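Local coordinates for protein cytochrome CH (Methylobacterium extorquens, PDB 1QN2) that probably carries electrons as a soluble class I c-type cytochrome of methylotrophic respiration, using a covalently attached heme c, at residues Y44-S47 with D48-K52. Residues are numbered along the deposited sequence; the frame is centred on the assembly and turned at random.
Sequences YAFS and DALKK. With HEC (heme c), chain D.
Ser-47 leads directly into helix 48-53, its O accepting from Lys-51 N at 3.2 Å as the first turn forms, while the irregular chain of 44-47 leads in through an inverse gamma turn centred on Ala-45. Ser-47 is the N-cap, its OG taking a nearly straight bond (172°) from Leu-50 N at 3.0 Å. With chi1 at 70°, OG lies between the backbone N and the carbonyl carbon, where the hydroxyl also donates to heme O1D at 2.9 Å. The other oxygen of that propionate, O2D, accepts the backbone N-H of Ser-47, with the N 2.9 Å away, so one residue grips both carboxylate oxygens. O2D also lies at the edge of the Phe-46 ring, in its plane. Leu-50 CD2 meets Phe-46 CD1 obliquely at 3.9 Å, and Tyr-44 CD2 sits over the centre of one face of the Phe-46 ring. Tyr-44 OH, hydrogen-bonded to Val-25 O, approaches heme CMD at 3.3 Å. Lys-51, its chain bent at chi3 and chi4, brings CE to 3.6 Å from Phe-46 O, with NZ near the edge of the Phe-46 ring, and Lys-52 NZ forms a salt bridge with Asp-48 OD1. Lying beside the N-terminal end of the helix and holding two hydrogen bonds from Ser-47, the propionate would probably be stabilised as a carboxylate.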
loop_
_atom_site.group_PDB
_atom_site.type_symbol
_atom_site.label_atom_id
_atom_site.label_comp_id
_atom_site.label_asym_id
_atom_site.label_seq_id
_atom_site.Cartn_x
_atom_site.Cartn_y
_atom_site.Cartn_z
ATOM N N TYR A 44 2.929 13.351 -4.530
ATOM C CA TYR A 44 3.668 13.029 -3.273
ATOM C C TYR A 44 5.140 12.791 -3.666
ATOM O O TYR A 44 5.361 12.361 -4.797
ATOM C CB TYR A 44 3.084 11.745 -2.682
ATOM C CG TYR A 44 3.828 11.216 -1.484
ATOM C CD1 TYR A 44 3.582 11.703 -0.205
ATOM C CD2 TYR A 44 4.835 10.268 -1.644
ATOM C CE1 TYR A 44 4.281 11.236 0.883
ATOM C CE2 TYR A 44 5.537 9.799 -0.563
ATOM C CZ TYR A 44 5.265 10.285 0.696
ATOM O OH TYR A 44 5.968 9.827 1.783
ATOM N N ALA A 45 6.080 13.073 -2.782
ATOM C CA ALA A 45 7.503 12.891 -3.072
ATOM C C ALA A 45 7.945 11.458 -2.786
ATOM O O ALA A 45 8.410 11.171 -1.688
ATOM C CB ALA A 45 8.324 13.862 -2.224
ATOM N N PHE A 46 7.797 10.574 -3.766
ATOM C CA PHE A 46 8.183 9.179 -3.596
ATOM C C PHE A 46 9.701 9.002 -3.676
ATOM O O PHE A 46 10.431 9.809 -4.240
ATOM C CB PHE A 46 7.529 8.324 -4.694
ATOM C CG PHE A 46 6.032 8.221 -4.564
ATOM C CD1 PHE A 46 5.466 7.343 -3.658
ATOM C CD2 PHE A 46 5.211 8.977 -5.382
ATOM C CE1 PHE A 46 4.090 7.216 -3.557
ATOM C CE2 PHE A 46 3.829 8.867 -5.293
ATOM C CZ PHE A 46 3.277 7.987 -4.377
ATOM N N SER A 47 10.167 7.906 -3.093
ATOM C CA SER A 47 11.615 7.604 -3.121
ATOM C C SER A 47 12.007 7.264 -4.568
ATOM O O SER A 47 11.141 6.948 -5.387
ATOM C CB SER A 47 11.829 6.319 -2.266
ATOM O OG SER A 47 11.266 5.217 -2.971
ATOM N N ASP A 48 13.295 7.300 -4.898
ATOM C CA ASP A 48 13.652 6.952 -6.287
ATOM C C ASP A 48 13.326 5.481 -6.547
ATOM O O ASP A 48 12.920 5.087 -7.639
ATOM C CB ASP A 48 15.156 7.178 -6.491
ATOM C CG ASP A 48 15.439 8.500 -7.183
ATOM O OD1 ASP A 48 14.954 8.696 -8.315
ATOM O OD2 ASP A 48 16.149 9.332 -6.586
ATOM N N ALA A 49 13.525 4.677 -5.506
ATOM C CA ALA A 49 13.280 3.246 -5.594
ATOM C C ALA A 49 11.867 2.919 -6.017
ATOM O O ALA A 49 11.627 2.140 -6.949
ATOM C CB ALA A 49 13.653 2.551 -4.299
ATOM N N LEU A 50 10.874 3.502 -5.340
ATOM C CA LEU A 50 9.497 3.176 -5.747
ATOM C C LEU A 50 9.158 3.748 -7.097
ATOM O O LEU A 50 8.572 3.103 -7.978
ATOM C CB LEU A 50 8.518 3.710 -4.680
ATOM C CG LEU A 50 7.105 3.107 -4.853
ATOM C CD1 LEU A 50 7.199 1.583 -4.844
ATOM C CD2 LEU A 50 6.232 3.524 -3.659
ATOM N N LYS A 51 9.497 5.021 -7.314
ATOM C CA LYS A 51 9.165 5.607 -8.603
ATOM C C LYS A 51 9.785 4.909 -9.776
ATOM O O LYS A 51 9.197 4.863 -10.871
ATOM C CB LYS A 51 9.328 7.099 -8.615
ATOM C CG LYS A 51 10.551 7.727 -9.200
ATOM C CD LYS A 51 10.422 9.250 -9.180
ATOM C CE LYS A 51 9.933 9.705 -7.808
ATOM N NZ LYS A 51 8.549 10.248 -7.865
ATOM N N LYS A 52 10.974 4.326 -9.636
ATOM C CA LYS A 52 11.600 3.642 -10.767
ATOM C C LYS A 52 11.274 2.158 -10.798
ATOM O O LYS A 52 11.704 1.445 -11.719
ATOM C CB LYS A 52 13.128 3.832 -10.703
ATOM C CG LYS A 52 13.607 5.258 -10.697
ATOM C CD LYS A 52 14.237 5.706 -11.997
ATOM C CE LYS A 52 14.562 7.197 -11.992
ATOM N NZ LYS A 52 15.719 7.509 -11.107
HETATM FE FE HEC D . 2.596 2.812 3.252
HETATM C CHA HEC D . 3.749 3.872 0.201
HETATM C CHB HEC D . 0.200 0.902 1.680
HETATM C CHC HEC D . 1.894 1.225 6.241
HETATM C CHD HEC D . 4.525 5.065 4.846
HETATM N NA HEC D . 2.043 2.468 1.275
HETATM C C1A HEC D . 2.682 2.985 0.167
HETATM C C2A HEC D . 2.061 2.447 -0.924
HETATM C C3A HEC D . 1.065 1.616 -0.517
HETATM C C4A HEC D . 1.054 1.625 0.861
HETATM C CMA HEC D . 0.203 0.879 -1.536
HETATM C CAA HEC D . 2.399 2.724 -2.369
HETATM C CBA HEC D . 1.529 3.879 -2.867
HETATM C CGA HEC D . 1.908 4.415 -4.242
HETATM O O1A HEC D . 2.603 3.749 -5.050
HETATM O O2A HEC D . 1.182 5.329 -4.720
HETATM N NB HEC D . 1.245 1.358 3.876
HETATM C C1B HEC D . 0.339 0.751 3.046
HETATM C C2B HEC D . -0.518 0.043 3.857
HETATM C C3B HEC D . -0.002 0.034 5.132
HETATM C C4B HEC D . 1.069 0.922 5.156
HETATM C CMB HEC D . -1.718 -0.819 3.498
HETATM C CAB HEC D . -0.497 -0.752 6.175
HETATM C CBB HEC D . -0.356 -2.143 6.166
HETATM N NC HEC D . 3.155 3.075 5.224
HETATM C C1C HEC D . 2.697 2.361 6.296
HETATM C C2C HEC D . 3.185 2.999 7.414
HETATM C C3C HEC D . 3.906 4.103 7.035
HETATM C C4C HEC D . 3.906 4.127 5.656
HETATM C CMC HEC D . 3.034 2.754 8.906
HETATM C CAC HEC D . 4.534 5.008 7.896
HETATM C CBC HEC D . 5.408 4.623 8.917
HETATM N ND HEC D . 3.919 4.258 2.608
HETATM C C1D HEC D . 4.633 5.022 3.472
HETATM C C2D HEC D . 5.499 5.769 2.699
HETATM C C3D HEC D . 5.267 5.452 1.400
HETATM C C4D HEC D . 4.295 4.487 1.318
HETATM C CMD HEC D . 6.552 6.802 3.057
HETATM C CAD HEC D . 6.025 5.995 0.204
HETATM C CBD HEC D . 7.079 4.893 -0.023
HETATM C CGD HEC D . 8.192 5.321 -0.974
HETATM O O1D HEC D . 9.163 4.524 -1.100
HETATM O O2D HEC D . 8.124 6.357 -1.670
#